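Local structure of 'Carboxyl esterase 2 (Tuber melanosporum Mel28, 5MIF) at residues E74-L80 with A92-V98; V111-G117 with N183-D189; G118-F122 with A247-F251; F144-T149 with Q162-V167. The protein probably hydrolyses carboxylic esters, as an alpha/beta-hydrolase of the lipase-like carboxylesterase family found in a symbiotic truffle fungus. All coordinates share one frame; numbering follows the deposited sequence.

In the fold
Contacts 1, 2 and 4 share the mixed central sheet of an alpha/beta-hydrolase fold. Contact 1 pairs the hairpin strands 75-82 and 90-97 at one border; strand 142-147 of contact 4 lies between 90-97 and 109-115, and contact 2 joins 109-115 to 184-189. The centres of contacts 2 and 4 are about 10 Å apart, those of contacts 1 and 2 about 14 Å. Contact 3 packs the loop after strand 109-115 against helix 241-251, far on in the sequence. Contact 1 closes before the others open, contacts 2 and 3 cross along the chain, and contact 4 nests inside both their loops. Strand 184-189 leads into the probable nucleophile elbow.

Contact 1: residues E74-L80 with A92-V98; sequences EFTTKIL and AYLYKPV
Strands 75-80 and 92-97 run antiparallel, their axes 4.4 Å apart at closest approach, with paired backbone bonds at Thr76-Lys96, Lys78-Leu94 and Leu80-Ala92. They form the beta hairpin at the border of the alpha/beta-hydrolase sheet, and strand 142-147 continues the sheet beyond Tyr93 and Tyr95. One face carries Thr77, Ile79, Tyr93 and Tyr95, with Phe75 beside Tyr95. The Phe75 and Tyr95 side chains run alongside one another, their rings turned obliquely, planes at 71°, Phe75 CE1 reaching Tyr95 CD1 at 3.6 Å, while Thr77 brings OG1 to the edge of the tyrosine ring, in its plane, 3.3 Å from Tyr95 CD1. Helix 129-139 packs here through Ile132 and Ile136, which suits large flat side chains. An alanine in place of Tyr95 would probably open a gap beside Phe75 and Thr77, leaving the phenylalanine ring freer to turn. Further along, Ile79 puts CG2 3.9 Å from Tyr93 CE2, its branched chain suited to a strand. On the other face Leu80 and Ala92 meet through their CB atoms, and Lys96 sends its amine away to Leu177 O. Thr76 OG1 sits 2.8 Å from a water that donates a hydrogen bond to Leu94 O.

Contact 2: residues V111-G117 with N183-D189; sequences VIAYFHG and NMGFGGD
Tyr114 and Asp189 cross at about a right angle, with ring and carboxylate planes only 17° apart, and the phenol OH gives a hydrogen bond of 2.8 Å to Asp189 OD1. That oxygen is met from above the carboxylate plane and takes a second, weak bond from Gly117 N. CG of Tyr114 stands opposite the backbone N (chi1 -164°), carrying the ring over strand 184-189, with Gly187 O 3.5 Å above one face. A side chain at Gly187 would collide with Tyr114 CD1, consistent with glycine here. Tyr128 OH binds the other oxygen, Asp189 OD2, so two phenols grip the buried acid. These are neighbouring parallel strands in the core of the alpha/beta-hydrolase sheet: Val111 O and Ala113 O accept from Gly185 N and Gly187 N, while Ala113 N and Phe115 N give to Gly185 O and Gly187 O. Strand 184-189 leads into the probable nucleophile elbow, Gly188 being the first glycine of its GxSxG pattern. On the opposite face of the sheet the edge of Phe115 points at the face of Phe186, planes at 88°, CE2 lying over that face, offset toward its rim, 4.0 Å from Phe186 CG. Small Ala113 fits beside it. His116 ND1 donates to Gly117 O at 2.6 Å, in the imidazole plane.

Contact 3: residues G118-F122 with A247-F251; sequences GGWVF and AASLF
Trp120 and Phe251 lie face to face, with the five-membered ring of the indole and the phenyl ring 3.5 Å apart between centroids and their planes only 2° from parallel. The stack joins helix 241-251 to the loop after strand 109-115 of the alpha/beta-hydrolase fold, where Gly117-Gly119 follow His116 as the HGGG sequence that, as in related esterases, probably forms the oxyanion hole. This is the tight part: Phe251 CD2 stands over the centre of the indole, and Phe251 CB lies 3.6 Å from Trp120 CE3. With CG turned opposite the backbone N (chi1 177°), Phe251 lays its ring flat against the indole. Tryptophan suits this place because its broad face receives the phenyl while NE1, at the ring edge, bonds to Glu194 of helix 191-206. Gly119 is close too, its O 3.5 Å from Ala247 CB; its positive phi is readily adopted without a side chain, and a CB there would crowd Ala247 CB. The fit is looser at Val121, whose CG2 makes a light apolar touch with Leu250 CD1 at 4.2 Å, and where a water parts the two backbones, giving one hydrogen bond of 2.8 Å to Gly119 O and another of 2.8 Å to Ala247 O.

Contact 4: residues F144-T149 with Q162-V167; sequences FFVDYT and QCYAAV
Gln162, its CG beside the backbone N (chi1 -77°) and CD fully extended beyond (chi2 -175°), reaches from the helix to Thr149, whose OG1 is likewise turned beside its own N (chi1 -53°) to meet the amide. Strand 142-147, helix 158-173 and the parallel strand 184-189 make a beta-alpha-beta crossover of the alpha/beta-hydrolase fold, and Gln162 ties down the chain just past the first strand. Its amide uses both ends. OE1 accepts from Thr149 N at 2.7 Å, the donor tilted somewhat from the carbonyl plane, and NE2 donates to Thr149 OG1 at 2.9 Å, close to the amide plane, with a weak bond to Asn89 O besides. Glutamine suits the place because it offers an acceptor and a donor side by side. A leucine here would probably leave Thr149 N and OG1 without these mates and let the chain after the strand shift. Deeper in, the contact is apolar. Ala166, small enough for the strand to come close, sets CB 4.0 Å from Val146 CG2 and 3.9 Å from Phe144 CE2. Phe115 of the neighbouring strand packs on Val146 and Cys163. The phenol end of Tyr148 leads off to His116, on which the ring stacks and whose O takes the hydrogen bond of the OH. Obliquely beside that ring lies the sulfur of Cys163, with SG 3.9 Å from Tyr148 CD2.

Contact 1: residues E74-L80 with A92-V98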
loop_
_atom_site.group_PDB
_atom_site.type_symbol
_atom_site.label_atom_id
_atom_site.label_comp_id
_atom_site.label_asym_id
_atom_site.label_seq_id
_atom_site.Cartn_x
_atom_site.Cartn_y
_atom_site.Cartn_z
ATOM N N GLU A 74 -21.215 3.037 13.448
ATOM C CA GLU A 74 -22.081 4.186 13.647
ATOM C C GLU A 74 -21.302 5.440 13.967
ATOM O O GLU A 74 -20.215 5.379 14.533
ATOM C CB GLU A 74 -23.094 3.917 14.766
ATOM C CG GLU A 74 -24.063 2.774 14.500
ATOM C CD GLU A 74 -24.925 2.447 15.713
ATOM O OE1 GLU A 74 -24.797 3.146 16.739
ATOM O OE2 GLU A 74 -25.777 1.540 15.618
ATOM N N PHE A 75 -21.878 6.582 13.601
ATOM C CA PHE A 75 -21.293 7.878 13.913
ATOM C C PHE A 75 -22.385 8.931 14.056
ATOM O O PHE A 75 -23.467 8.790 13.497
ATOM C CB PHE A 75 -20.265 8.282 12.838
ATOM C CG PHE A 75 -20.756 8.116 11.422
ATOM C CD1 PHE A 75 -21.518 9.104 10.808
ATOM C CD2 PHE A 75 -20.423 6.986 10.691
ATOM C CE1 PHE A 75 -21.957 8.951 9.487
ATOM C CE2 PHE A 75 -20.853 6.828 9.374
ATOM C CZ PHE A 75 -21.620 7.811 8.770
ATOM N N THR A 76 -22.098 9.989 14.805
ATOM C CA THR A 76 -23.024 11.107 14.892
ATOM C C THR A 76 -22.763 12.091 13.751
ATOM O O THR A 76 -21.656 12.146 13.207
ATOM C CB THR A 76 -22.909 11.849 16.225
ATOM O OG1 THR A 76 -21.569 12.318 16.395
ATOM C CG2 THR A 76 -23.305 10.939 17.395
ATOM N N THR A 77 -23.787 12.872 13.418
ATOM C CA THR A 77 -23.724 13.880 12.358
ATOM C C THR A 77 -24.126 15.252 12.889
ATOM O O THR A 77 -25.216 15.406 13.449
ATOM C CB THR A 77 -24.667 13.552 11.185
ATOM O OG1 THR A 77 -24.302 12.309 10.586
ATOM C CG2 THR A 77 -24.614 14.654 10.131
ATOM N N LYS A 78 -23.261 16.245 12.719
ATOM C CA LYS A 78 -23.675 17.614 12.983
ATOM C C LYS A 78 -23.619 18.395 11.665
ATOM O O LYS A 78 -22.569 18.492 11.019
ATOM C CB LYS A 78 -22.806 18.266 14.063
ATOM C CG LYS A 78 -23.269 19.670 14.431
ATOM C CD LYS A 78 -22.622 20.179 15.710
ATOM C CE LYS A 78 -23.359 21.415 16.231
ATOM N NZ LYS A 78 -22.968 21.802 17.621
ATOM N N ILE A 79 -24.772 18.921 11.260
ATOM C CA ILE A 79 -24.899 19.682 10.020
ATOM C C ILE A 79 -24.561 21.149 10.246
ATOM O O ILE A 79 -25.180 21.832 11.071
ATOM C CB ILE A 79 -26.316 19.545 9.454
ATOM C CG1 ILE A 79 -26.720 18.068 9.464
ATOM C CG2 ILE A 79 -26.397 20.148 8.058
ATOM C CD1 ILE A 79 -28.124 17.790 8.983
ATOM N N LEU A 80 -23.555 21.627 9.521
ATOM C CA LEU A 80 -23.045 22.975 9.734
ATOM C C LEU A 80 -23.217 23.871 8.506
ATOM O O LEU A 80 -22.808 23.520 7.397
ATOM C CB LEU A 80 -21.570 22.908 10.146
ATOM C CG LEU A 80 -21.304 22.143 11.454
ATOM C CD1 LEU A 80 -19.818 21.894 11.655
ATOM C CD2 LEU A 80 -21.904 22.902 12.652
ATOM N N ALA A 92 -20.964 22.093 5.793
ATOM C CA ALA A 92 -20.040 21.072 6.269
ATOM C C ALA A 92 -20.766 20.082 7.180
ATOM O O ALA A 92 -21.693 20.453 7.908
ATOM C CB ALA A 92 -18.856 21.721 7.000
ATOM N N TYR A 93 -20.358 18.819 7.115
ATOM C CA TYR A 93 -20.880 17.814 8.019
ATOM C C TYR A 93 -19.761 17.332 8.955
ATOM O O TYR A 93 -18.726 16.867 8.490
ATOM C CB TYR A 93 -21.468 16.634 7.246
ATOM C CG TYR A 93 -22.608 16.999 6.308
ATOM C CD1 TYR A 93 -22.356 17.479 5.025
ATOM C CD2 TYR A 93 -23.933 16.899 6.721
ATOM C CE1 TYR A 93 -23.404 17.830 4.163
ATOM C CE2 TYR A 93 -24.984 17.243 5.873
ATOM C CZ TYR A 93 -24.714 17.712 4.600
ATOM O OH TYR A 93 -25.761 18.051 3.770
ATOM N N LEU A 94 -19.968 17.418 10.267
ATOM C CA LEU A 94 -18.990 16.858 11.197
ATOM C C LEU A 94 -19.450 15.477 11.648
ATOM O O LEU A 94 -20.464 15.347 12.328
ATOM C CB LEU A 94 -18.785 17.764 12.410
ATOM C CG LEU A 94 -17.743 17.294 13.445
ATOM C CD1 LEU A 94 -16.343 17.278 12.829
ATOM C CD2 LEU A 94 -17.767 18.161 14.695
ATOM N N TYR A 95 -18.708 14.449 11.257
ATOM C CA TYR A 95 -19.030 13.088 11.664
ATOM C C TYR A 95 -18.089 12.620 12.767
ATOM O O TYR A 95 -16.871 12.722 12.619
ATOM C CB TYR A 95 -18.946 12.131 10.490
ATOM C CG TYR A 95 -19.798 12.490 9.292
ATOM C CD1 TYR A 95 -21.195 12.423 9.344
ATOM C CD2 TYR A 95 -19.202 12.830 8.087
ATOM C CE1 TYR A 95 -21.966 12.716 8.213
ATOM C CE2 TYR A 95 -19.948 13.128 6.971
ATOM C CZ TYR A 95 -21.322 13.072 7.029
ATOM O OH TYR A 95 -22.019 13.369 5.879
ATOM N N LYS A 96 -18.656 12.133 13.872
ATOM C CA LYS A 96 -17.869 11.638 15.012
ATOM C C LYS A 96 -18.208 10.203 15.385
ATOM O O LYS A 96 -19.375 9.846 15.455
ATOM C CB LYS A 96 -18.083 12.522 16.244
ATOM C CG LYS A 96 -17.762 13.978 16.047
ATOM C CD LYS A 96 -17.676 14.693 17.383
ATOM C CE LYS A 96 -19.061 15.140 17.813
ATOM N NZ LYS A 96 -19.064 15.689 19.184
ATOM N N PRO A 97 -17.186 9.372 15.622
ATOM C CA PRO A 97 -17.469 8.027 16.135
ATOM C C PRO A 97 -18.162 8.071 17.513
ATOM O O PRO A 97 -17.999 9.021 18.277
ATOM C CB PRO A 97 -16.080 7.403 16.262
ATOM C CG PRO A 97 -15.165 8.578 16.466
ATOM C CD PRO A 97 -15.744 9.678 15.614
ATOM N N VAL A 98 -18.937 7.041 17.817
ATOM C CA VAL A 98 -19.642 6.941 19.094
ATOM C C VAL A 98 -18.647 6.677 20.235
ATOM O O VAL A 98 -17.523 6.244 19.991
ATOM C CB VAL A 98 -20.692 5.814 19.061
ATOM C CG1 VAL A 98 -21.634 6.024 17.905
ATOM C CG2 VAL A 98 -20.005 4.471 18.903
HETATM O O HOH W 1 -21.181 14.805 15.095
#

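Contact 2: residues V111-G117 with N183-D189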
loop_
_atom_site.group_PDB
_atom_site.type_symbol
_atom_site.label_atom_id
_atom_site.label_comp_id
_atom_site.label_asym_id
_atom_site.label_seq_id
_atom_site.Cartn_x
_atom_site.Cartn_y
_atom_site.Cartn_z
ATOM N N VAL A 111 -9.342 14.948 13.958
ATOM C CA VAL A 111 -10.334 15.232 12.924
ATOM C C VAL A 111 -9.723 15.246 11.537
ATOM O O VAL A 111 -8.662 15.822 11.309
ATOM C CB VAL A 111 -11.050 16.576 13.181
ATOM C CG1 VAL A 111 -10.046 17.709 13.316
ATOM C CG2 VAL A 111 -12.075 16.867 12.072
ATOM N N ILE A 112 -10.393 14.574 10.610
ATOM C CA ILE A 112 -9.959 14.582 9.225
ATOM C C ILE A 112 -10.850 15.522 8.403
ATOM O O ILE A 112 -12.047 15.252 8.232
ATOM C CB ILE A 112 -10.007 13.168 8.608
ATOM C CG1 ILE A 112 -9.168 12.184 9.442
ATOM C CG2 ILE A 112 -9.565 13.220 7.144
ATOM C CD1 ILE A 112 -9.445 10.726 9.130
ATOM N N ALA A 113 -10.274 16.614 7.897
ATOM C CA ALA A 113 -10.988 17.454 6.937
ATOM C C ALA A 113 -10.957 16.716 5.610
ATOM O O ALA A 113 -9.877 16.462 5.066
ATOM C CB ALA A 113 -10.344 18.831 6.809
ATOM N N TYR A 114 -12.126 16.328 5.103
ATOM C CA TYR A 114 -12.161 15.543 3.878
ATOM C C TYR A 114 -12.786 16.316 2.696
ATOM O O TYR A 114 -13.852 16.908 2.823
ATOM C CB TYR A 114 -12.900 14.205 4.087
ATOM C CG TYR A 114 -12.579 13.266 2.939
ATOM C CD1 TYR A 114 -11.429 12.485 2.962
ATOM C CD2 TYR A 114 -13.366 13.247 1.783
ATOM C CE1 TYR A 114 -11.090 11.675 1.905
ATOM C CE2 TYR A 114 -13.037 12.436 0.718
ATOM C CZ TYR A 114 -11.892 11.651 0.787
ATOM O OH TYR A 114 -11.555 10.845 -0.270
ATOM N N PHE A 115 -12.105 16.295 1.550
ATOM C CA PHE A 115 -12.550 16.986 0.349
ATOM C C PHE A 115 -12.861 15.955 -0.731
ATOM O O PHE A 115 -11.959 15.308 -1.256
ATOM C CB PHE A 115 -11.483 17.981 -0.115
ATOM C CG PHE A 115 -10.903 18.778 1.010
ATOM C CD1 PHE A 115 -11.634 19.805 1.594
ATOM C CD2 PHE A 115 -9.653 18.463 1.531
ATOM C CE1 PHE A 115 -11.120 20.528 2.659
ATOM C CE2 PHE A 115 -9.134 19.171 2.605
ATOM C CZ PHE A 115 -9.864 20.210 3.166
ATOM N N HIS A 116 -14.146 15.778 -1.034
ATOM C CA HIS A 116 -14.584 14.661 -1.877
ATOM C C HIS A 116 -14.310 14.912 -3.347
ATOM O O HIS A 116 -14.127 16.058 -3.775
ATOM C CB HIS A 116 -16.072 14.393 -1.660
ATOM C CG HIS A 116 -16.978 15.400 -2.305
ATOM N ND1 HIS A 116 -17.281 15.375 -3.654
ATOM C CD2 HIS A 116 -17.656 16.451 -1.785
ATOM C CE1 HIS A 116 -18.115 16.364 -3.932
ATOM N NE2 HIS A 116 -18.357 17.033 -2.816
ATOM N N GLY A 117 -14.272 13.834 -4.120
ATOM C CA GLY A 117 -14.081 13.930 -5.562
ATOM C C GLY A 117 -15.419 13.858 -6.280
ATOM O O GLY A 117 -16.473 13.972 -5.640
ATOM N N ASN A 183 -4.827 18.398 15.977
ATOM C CA ASN A 183 -4.588 17.059 15.463
ATOM C C ASN A 183 -5.396 16.783 14.197
ATOM O O ASN A 183 -6.268 15.907 14.181
ATOM C CB ASN A 183 -4.908 16.011 16.522
ATOM C CG ASN A 183 -3.666 15.444 17.146
ATOM O OD1 ASN A 183 -2.899 14.737 16.487
ATOM N ND2 ASN A 183 -3.433 15.777 18.417
ATOM N N MET A 184 -5.064 17.493 13.122
ATOM C CA MET A 184 -5.903 17.485 11.926
ATOM C C MET A 184 -5.264 16.741 10.767
ATOM O O MET A 184 -4.073 16.891 10.506
ATOM C CB MET A 184 -6.209 18.927 11.496
ATOM C CG MET A 184 -7.247 19.055 10.378
ATOM S SD MET A 184 -7.501 20.764 9.853
ATOM C CE MET A 184 -8.226 21.451 11.328
ATOM N N GLY A 185 -6.073 15.963 10.052
ATOM C CA GLY A 185 -5.639 15.408 8.794
ATOM C C GLY A 185 -6.398 16.043 7.640
ATOM O O GLY A 185 -7.495 16.601 7.828
ATOM N N PHE A 186 -5.787 15.994 6.459
ATOM C CA PHE A 186 -6.453 16.274 5.189
ATOM C C PHE A 186 -6.587 14.978 4.409
ATOM O O PHE A 186 -5.638 14.193 4.336
ATOM C CB PHE A 186 -5.664 17.262 4.317
ATOM C CG PHE A 186 -5.810 18.701 4.701
ATOM C CD1 PHE A 186 -6.529 19.085 5.814
ATOM C CD2 PHE A 186 -5.218 19.683 3.918
ATOM C CE1 PHE A 186 -6.637 20.434 6.147
ATOM C CE2 PHE A 186 -5.323 21.016 4.240
ATOM C CZ PHE A 186 -6.045 21.394 5.358
ATOM N N GLY A 187 -7.743 14.769 3.793
ATOM C CA GLY A 187 -7.902 13.695 2.833
ATOM C C GLY A 187 -8.664 14.215 1.616
ATOM O O GLY A 187 -9.497 15.116 1.738
ATOM N N GLY A 188 -8.370 13.669 0.442
ATOM C CA GLY A 188 -9.114 14.020 -0.753
ATOM C C GLY A 188 -8.825 13.046 -1.876
ATOM O O GLY A 188 -7.700 12.558 -2.002
ATOM N N ASP A 189 -9.841 12.765 -2.687
ATOM C CA ASP A 189 -9.721 11.821 -3.794
ATOM C C ASP A 189 -10.006 12.523 -5.117
ATOM O O ASP A 189 -10.953 13.316 -5.219
ATOM C CB ASP A 189 -10.676 10.634 -3.606
ATOM C CG ASP A 189 -12.138 11.052 -3.672
ATOM O OD1 ASP A 189 -12.597 11.750 -2.744
ATOM O OD2 ASP A 189 -12.820 10.685 -4.649
#

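Contact 3: residues G118-F122 with A247-F251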
loop_
_atom_site.group_PDB
_atom_site.type_symbol
_atom_site.label_atom_id
_atom_site.label_comp_id
_atom_site.label_asym_id
_atom_site.label_seq_id
_atom_site.Cartn_x
_atom_site.Cartn_y
_atom_site.Cartn_z
ATOM N N GLY A 118 -15.371 13.626 -7.590
ATOM C CA GLY A 118 -16.538 13.716 -8.447
ATOM C C GLY A 118 -16.356 14.772 -9.532
ATOM O O GLY A 118 -17.331 15.331 -10.038
ATOM N N GLY A 119 -15.103 15.078 -9.869
ATOM C CA GLY A 119 -14.813 15.977 -10.977
ATOM C C GLY A 119 -15.278 17.415 -10.790
ATOM O O GLY A 119 -15.510 18.113 -11.778
ATOM N N TRP A 120 -15.441 17.833 -9.529
ATOM C CA TRP A 120 -15.953 19.152 -9.132
ATOM C C TRP A 120 -17.430 19.354 -9.493
ATOM O O TRP A 120 -18.006 20.358 -9.091
ATOM C CB TRP A 120 -15.114 20.295 -9.745
ATOM C CG TRP A 120 -13.664 20.236 -9.388
ATOM C CD1 TRP A 120 -13.093 20.565 -8.181
ATOM C CD2 TRP A 120 -12.595 19.796 -10.233
ATOM N NE1 TRP A 120 -11.727 20.358 -8.235
ATOM C CE2 TRP A 120 -11.397 19.891 -9.481
ATOM C CE3 TRP A 120 -12.530 19.337 -11.553
ATOM C CZ2 TRP A 120 -10.151 19.543 -10.010
ATOM C CZ3 TRP A 120 -11.284 18.996 -12.082
ATOM C CH2 TRP A 120 -10.114 19.103 -11.311
ATOM N N VAL A 121 -18.021 18.404 -10.230
ATOM C CA VAL A 121 -19.421 18.453 -10.676
ATOM C C VAL A 121 -20.364 17.591 -9.839
ATOM O O VAL A 121 -21.527 17.947 -9.646
ATOM C CB VAL A 121 -19.578 17.968 -12.141
ATOM C CG1 VAL A 121 -20.896 18.462 -12.736
ATOM C CG2 VAL A 121 -18.422 18.422 -12.985
ATOM N N PHE A 122 -19.866 16.442 -9.374
ATOM C CA PHE A 122 -20.681 15.485 -8.616
ATOM C C PHE A 122 -20.132 15.200 -7.220
ATOM O O PHE A 122 -18.996 15.570 -6.885
ATOM C CB PHE A 122 -20.807 14.157 -9.377
ATOM C CG PHE A 122 -21.401 14.297 -10.747
ATOM C CD1 PHE A 122 -22.716 14.693 -10.904
ATOM C CD2 PHE A 122 -20.640 14.045 -11.879
ATOM C CE1 PHE A 122 -23.270 14.833 -12.167
ATOM C CE2 PHE A 122 -21.185 14.180 -13.147
ATOM C CZ PHE A 122 -22.504 14.578 -13.286
ATOM N N ALA A 247 -14.668 17.882 -17.160
ATOM C CA ALA A 247 -14.632 18.353 -15.780
ATOM C C ALA A 247 -13.760 19.595 -15.665
ATOM O O ALA A 247 -14.125 20.557 -14.974
ATOM C CB ALA A 247 -14.124 17.256 -14.846
ATOM N N ALA A 248 -12.618 19.574 -16.353
ATOM C CA ALA A 248 -11.684 20.691 -16.323
ATOM C C ALA A 248 -12.263 21.943 -16.983
ATOM O O ALA A 248 -11.911 23.070 -16.612
ATOM C CB ALA A 248 -10.382 20.308 -17.003
ATOM N N SER A 249 -13.121 21.739 -17.980
ATOM C CA SER A 249 -13.731 22.858 -18.703
ATOM C C SER A 249 -14.829 23.529 -17.878
ATOM O O SER A 249 -15.102 24.710 -18.066
ATOM C CB SER A 249 -14.285 22.402 -20.064
ATOM O OG SER A 249 -15.506 21.701 -19.913
ATOM N N LEU A 250 -15.460 22.789 -16.966
ATOM C CA LEU A 250 -16.459 23.393 -16.083
ATOM C C LEU A 250 -15.825 24.054 -14.865
ATOM O O LEU A 250 -16.305 25.091 -14.396
ATOM C CB LEU A 250 -17.485 22.361 -15.614
ATOM C CG LEU A 250 -18.372 21.738 -16.687
ATOM C CD1 LEU A 250 -19.544 21.027 -16.040
ATOM C CD2 LEU A 250 -18.841 22.804 -17.657
ATOM N N PHE A 251 -14.754 23.449 -14.354
ATOM C CA PHE A 251 -14.095 23.927 -13.140
ATOM C C PHE A 251 -13.133 25.074 -13.459
ATOM O O PHE A 251 -13.109 26.084 -12.766
ATOM C CB PHE A 251 -13.361 22.756 -12.459
ATOM C CG PHE A 251 -12.577 23.139 -11.240
ATOM C CD1 PHE A 251 -13.221 23.642 -10.112
ATOM C CD2 PHE A 251 -11.200 22.939 -11.194
ATOM C CE1 PHE A 251 -12.506 23.974 -8.972
ATOM C CE2 PHE A 251 -10.476 23.269 -10.057
ATOM C CZ PHE A 251 -11.129 23.781 -8.940
HETATM O O HOH W 2 -16.170 20.532 -13.025
#

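Contact 4: residues F144-T149 with Q162-V167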
loop_
_atom_site.group_PDB
_atom_site.type_symbol
_atom_site.label_atom_id
_atom_site.label_comp_id
_atom_site.label_asym_id
_atom_site.label_seq_id
_atom_site.Cartn_x
_atom_site.Cartn_y
_atom_site.Cartn_z
ATOM N N PHE A 144 -14.533 15.791 9.025
ATOM C CA PHE A 144 -15.082 17.099 8.700
ATOM C C PHE A 144 -15.238 17.119 7.192
ATOM O O PHE A 144 -14.281 17.376 6.452
ATOM C CB PHE A 144 -14.141 18.200 9.215
ATOM C CG PHE A 144 -14.617 19.611 8.980
ATOM C CD1 PHE A 144 -15.645 20.155 9.738
ATOM C CD2 PHE A 144 -13.978 20.419 8.057
ATOM C CE1 PHE A 144 -16.057 21.465 9.540
ATOM C CE2 PHE A 144 -14.383 21.726 7.856
ATOM C CZ PHE A 144 -15.428 22.250 8.594
ATOM N N PHE A 145 -16.439 16.788 6.736
ATOM C CA PHE A 145 -16.699 16.596 5.313
ATOM C C PHE A 145 -17.246 17.896 4.707
ATOM O O PHE A 145 -18.358 18.332 5.039
ATOM C CB PHE A 145 -17.683 15.439 5.127
ATOM C CG PHE A 145 -17.926 15.054 3.699
ATOM C CD1 PHE A 145 -18.924 15.682 2.956
ATOM C CD2 PHE A 145 -17.193 14.051 3.111
ATOM C CE1 PHE A 145 -19.168 15.320 1.635
ATOM C CE2 PHE A 145 -17.425 13.678 1.783
ATOM C CZ PHE A 145 -18.421 14.310 1.045
ATOM N N VAL A 146 -16.454 18.524 3.840
ATOM C CA VAL A 146 -16.833 19.809 3.270
ATOM C C VAL A 146 -17.680 19.619 2.014
ATOM O O VAL A 146 -17.222 19.064 1.022
ATOM C CB VAL A 146 -15.610 20.654 2.936
ATOM C CG1 VAL A 146 -16.060 21.992 2.360
ATOM C CG2 VAL A 146 -14.767 20.868 4.195
ATOM N N ASP A 147 -18.926 20.070 2.080
ATOM C CA ASP A 147 -19.858 19.935 0.966
ATOM C C ASP A 147 -19.843 21.209 0.130
ATOM O O ASP A 147 -20.806 21.975 0.113
ATOM C CB ASP A 147 -21.265 19.621 1.509
ATOM C CG ASP A 147 -22.216 19.080 0.444
ATOM O OD1 ASP A 147 -21.776 18.698 -0.664
ATOM O OD2 ASP A 147 -23.424 19.012 0.737
ATOM N N TYR A 148 -18.723 21.445 -0.543
ATOM C CA TYR A 148 -18.508 22.677 -1.296
ATOM C C TYR A 148 -19.456 22.764 -2.513
ATOM O O TYR A 148 -19.997 21.749 -2.973
ATOM C CB TYR A 148 -17.045 22.760 -1.747
ATOM C CG TYR A 148 -16.625 21.555 -2.558
ATOM C CD1 TYR A 148 -16.804 21.526 -3.932
ATOM C CD2 TYR A 148 -16.067 20.433 -1.944
ATOM C CE1 TYR A 148 -16.425 20.428 -4.682
ATOM C CE2 TYR A 148 -15.689 19.318 -2.690
ATOM C CZ TYR A 148 -15.873 19.321 -4.053
ATOM O OH TYR A 148 -15.501 18.219 -4.805
ATOM N N THR A 149 -19.637 23.966 -3.047
ATOM C CA THR A 149 -20.542 24.158 -4.178
ATOM C C THR A 149 -19.984 23.546 -5.466
ATOM O O THR A 149 -18.801 23.706 -5.786
ATOM C CB THR A 149 -20.815 25.646 -4.414
ATOM O OG1 THR A 149 -21.265 26.237 -3.192
ATOM C CG2 THR A 149 -21.870 25.832 -5.497
ATOM N N GLN A 162 -13.713 27.905 -0.647
ATOM C CA GLN A 162 -14.723 27.398 0.275
ATOM C C GLN A 162 -14.079 26.393 1.225
ATOM O O GLN A 162 -14.258 26.469 2.440
ATOM C CB GLN A 162 -15.878 26.722 -0.473
ATOM C CG GLN A 162 -16.871 27.680 -1.128
ATOM C CD GLN A 162 -18.047 26.948 -1.742
ATOM O OE1 GLN A 162 -17.872 25.955 -2.448
ATOM N NE2 GLN A 162 -19.258 27.413 -1.443
ATOM N N CYS A 163 -13.328 25.454 0.650
ATOM C CA CYS A 163 -12.651 24.414 1.421
ATOM C C CYS A 163 -11.644 25.036 2.371
ATOM O O CYS A 163 -11.576 24.667 3.543
ATOM C CB CYS A 163 -11.958 23.427 0.496
ATOM S SG CYS A 163 -13.101 22.401 -0.408
ATOM N N TYR A 164 -10.866 25.984 1.863
ATOM C CA TYR A 164 -9.918 26.690 2.708
ATOM C C TYR A 164 -10.643 27.393 3.851
ATOM O O TYR A 164 -10.238 27.261 5.007
ATOM C CB TYR A 164 -9.083 27.685 1.901
ATOM C CG TYR A 164 -8.138 28.465 2.775
ATOM C CD1 TYR A 164 -6.932 27.920 3.177
ATOM C CD2 TYR A 164 -8.471 29.735 3.234
ATOM C CE1 TYR A 164 -6.069 28.623 3.989
ATOM C CE2 TYR A 164 -7.623 30.446 4.046
ATOM C CZ TYR A 164 -6.420 29.887 4.426
ATOM O OH TYR A 164 -5.565 30.598 5.246
ATOM N N ALA A 165 -11.726 28.117 3.546
ATOM C CA ALA A 165 -12.437 28.879 4.578
ATOM C C ALA A 165 -13.084 27.981 5.646
ATOM O O ALA A 165 -13.115 28.331 6.834
ATOM C CB ALA A 165 -13.514 29.788 3.933
ATOM N N ALA A 166 -13.590 26.826 5.224
ATOM C CA ALA A 166 -14.170 25.864 6.156
ATOM C C ALA A 166 -13.108 25.339 7.124
ATOM O O ALA A 166 -13.367 25.167 8.318
ATOM C CB ALA A 166 -14.819 24.710 5.403
ATOM N N VAL A 167 -11.908 25.084 6.611
ATOM C CA VAL A 167 -10.825 24.630 7.478
ATOM C C VAL A 167 -10.472 25.701 8.510
ATOM O O VAL A 167 -10.282 25.388 9.694
ATOM C CB VAL A 167 -9.582 24.220 6.665
ATOM C CG1 VAL A 167 -8.369 24.008 7.583
ATOM C CG2 VAL A 167 -9.890 22.957 5.879
#